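Local coordinates for manganese-containing pseudocatalase (PDB 2V8T), which catalyses the breakdown of hydrogen peroxide to water and oxygen at a two-manganese centre, as a manganese catalase, at the interface of chains A and B. Coordinates in Å, arbitrary orientation; residue numbers count along the deposited sequence, not the author numbering. Chains: chain A/B, Manganese-containing pseudocatalase.

The interface of chains A and B. Residues chain A 142-145; chain B 281, 283-284, 290.
B:Pro283 offers its carbonyl to the first turn of an A-chain helix, residues 144-166, in this patch of the two-fold subunit interface of a manganese catalase. The backbone N-H of A:Leu144 points into that carbonyl, N to O 3.0 Å, a nearly straight bond (165° at H) that falls on a lone pair of B:Pro283 O. A:Leu144 joins in here mainly through this N-H. The first amides of a helix have no acceptor in the helix itself; the B loop gives one to A:Leu144 directly, while A:Ile145 N has water 1 at 2.9 Å, which also bonds B:Pro283 O. The cis peptide bond before B:Pro283 and its ring, which restricts phi, may help hold the carbonyl in this direction.

A:Ile145 reaches across with its tip. Its CG1 branch stands anti to the carbonyl carbon (chi1 -71°). The terminal CD1 comes 3.9 Å from B:Glu284 OE2. It also lies 4.2 Å from CD1 of B:Leu290, on helix 288-298, a loose methyl-to-methyl contact at the apolar edge of the polar cluster.

A:Asn143, just before the helix, spends both ends of its amide. With CG anti to the backbone N, ND2 extends to the backbone O of B:Phe281 at 2.8 Å. ND2 gives a longer bond of 3.3 Å to B:Glu284 OE1, near the amide plane but met from above the carboxylate plane, the two planes being 71° apart. Asparagine fits as a neutral donor and acceptor, for OD1 bonds water 2. Glutamate suits its place because OE2 takes both waters, 2.7 Å from water 2, tying A:Ile145 N and A:Asn143 OD1 to chain B. A carboxylate beside these N-H groups and the helix start would tend to be stabilised in its ionised form.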
ATOM      1  N   GLY A 142     -22.665  -7.355   5.204  1.00  7.88           N
ATOM      2  CA  GLY A 142     -23.727  -8.316   5.472  1.00  9.12           C
ATOM      3  C   GLY A 142     -25.040  -7.716   5.944  1.00  8.33           C
ATOM      4  O   GLY A 142     -26.027  -8.466   5.968  1.00 10.01           O
ATOM      5  N   ASN A 143     -25.068  -6.452   6.330  1.00  7.88           N
ATOM      6  CA  ASN A 143     -26.295  -5.807   6.783  1.00  7.72           C
ATOM      7  C   ASN A 143     -26.925  -5.107   5.585  1.00  7.19           C
ATOM      8  O   ASN A 143     -26.303  -4.234   4.962  1.00  7.74           O
ATOM      9  CB  ASN A 143     -26.000  -4.800   7.896  1.00  7.85           C
ATOM     10  CG  ASN A 143     -27.230  -4.100   8.431  1.00  7.75           C
ATOM     11  OD1 ASN A 143     -27.688  -3.089   7.883  1.00  8.62           O
ATOM     12  ND2 ASN A 143     -27.811  -4.663   9.487  1.00  8.42           N
ATOM     13  N   LEU A 144     -28.136  -5.531   5.209  1.00  7.51           N
ATOM     14  CA  LEU A 144     -28.724  -5.061   3.956  1.00  7.47           C
ATOM     15  C   LEU A 144     -28.878  -3.553   3.889  1.00  7.20           C
ATOM     16  O   LEU A 144     -28.516  -2.936   2.883  1.00  7.35           O
ATOM     17  CB  LEU A 144     -30.078  -5.790   3.727  1.00  8.04           C
ATOM     18  CG  LEU A 144     -30.793  -5.362   2.460  1.00  8.42           C
ATOM     19  CD1 LEU A 144     -29.955  -5.584   1.219  1.00  9.41           C
ATOM     20  CD2 LEU A 144     -32.122  -6.120   2.367  1.00 10.72           C
ATOM     21  N   ILE A 145     -29.479  -2.955   4.928  1.00  7.18           N
ATOM     22  CA  ILE A 145     -29.731  -1.522   4.858  1.00  7.42           C
ATOM     23  C   ILE A 145     -28.404  -0.725   4.822  1.00  6.87           C
ATOM     24  O   ILE A 145     -28.281   0.237   4.072  1.00  7.49           O
ATOM     25  CB  ILE A 145     -30.663  -1.074   5.989  1.00  7.74           C
ATOM     26  CG1 ILE A 145     -32.083  -1.620   5.699  1.00  8.69           C
ATOM     27  CG2 ILE A 145     -30.667   0.447   6.126  1.00  8.51           C
ATOM     28  CD1 ILE A 145     -33.007  -1.541   6.894  1.00 10.00           C
TER
ATOM     29  N   PHE B 281     -25.497  -8.899  12.758  1.00  8.22           N
ATOM     30  CA  PHE B 281     -26.532  -8.003  12.252  1.00  8.64           C
ATOM     31  C   PHE B 281     -26.773  -8.277  10.766  1.00  8.34           C
ATOM     32  O   PHE B 281     -27.054  -7.340   9.991  1.00  9.25           O
ATOM     33  CB  PHE B 281     -26.231  -6.541  12.525  1.00  9.41           C
ATOM     34  CG  PHE B 281     -25.664  -6.323  13.913  1.00  9.12           C
ATOM     35  CD1 PHE B 281     -26.406  -6.594  15.039  1.00 10.13           C
ATOM     36  CD2 PHE B 281     -24.346  -5.923  14.098  1.00 10.49           C
ATOM     37  CE1 PHE B 281     -25.870  -6.469  16.327  1.00 10.84           C
ATOM     38  CE2 PHE B 281     -23.798  -5.817  15.357  1.00 11.14           C
ATOM     39  CZ  PHE B 281     -24.558  -6.112  16.485  1.00 10.51           C
ATOM     40  N   PRO B 283     -28.734 -10.680   7.838  1.00  7.92           N
ATOM     41  CA  PRO B 283     -28.921  -9.447   7.051  1.00  8.03           C
ATOM     42  C   PRO B 283     -29.480  -8.271   7.858  1.00  7.63           C
ATOM     43  O   PRO B 283     -29.477  -7.148   7.351  1.00  8.22           O
ATOM     44  CB  PRO B 283     -29.908  -9.902   5.957  1.00  8.73           C
ATOM     45  CG  PRO B 283     -30.756 -10.946   6.656  1.00  8.89           C
ATOM     46  CD  PRO B 283     -29.805 -11.675   7.563  1.00  8.69           C
ATOM     47  N   GLU B 284     -29.946  -8.554   9.067  1.00  8.15           N
ATOM     48  CA  GLU B 284     -30.379  -7.551  10.034  1.00  7.99           C
ATOM     49  C   GLU B 284     -30.270  -8.224  11.407  1.00  8.87           C
ATOM     50  O   GLU B 284     -30.199  -9.449  11.486  1.00  9.64           O
ATOM     51  CB  GLU B 284     -31.832  -7.096   9.727  1.00  8.79           C
ATOM     52  CG  GLU B 284     -32.354  -5.933  10.575  1.00  9.07           C
ATOM     53  CD  GLU B 284     -31.413  -4.757  10.573  1.00  8.91           C
ATOM     54  OE1 GLU B 284     -30.452  -4.729  11.380  1.00  9.07           O
ATOM     55  OE2 GLU B 284     -31.645  -3.849   9.676  1.00  9.81           O
ATOM     56  N   LEU B 290     -38.111  -7.110   7.924  1.00 10.45           N
ATOM     57  CA  LEU B 290     -37.690  -6.973   6.531  1.00 10.18           C
ATOM     58  C   LEU B 290     -38.235  -8.111   5.674  1.00 10.08           C
ATOM     59  O   LEU B 290     -38.625  -7.879   4.538  1.00 10.25           O
ATOM     60  CB  LEU B 290     -36.169  -6.876   6.396  1.00 10.97           C
ATOM     61  CG  LEU B 290     -35.505  -5.742   7.166  1.00 11.81           C
ATOM     62  CD1 LEU B 290     -34.044  -5.614   6.736  1.00 13.32           C
ATOM     63  CD2 LEU B 290     -36.228  -4.406   7.035  1.00 13.43           C
TER
HETATM   64  O   HOH W   1     -30.654  -4.560   7.089  1.00  8.54           O
HETATM   65  O   HOH W   2     -29.723  -1.910   9.520  1.00  9.51           O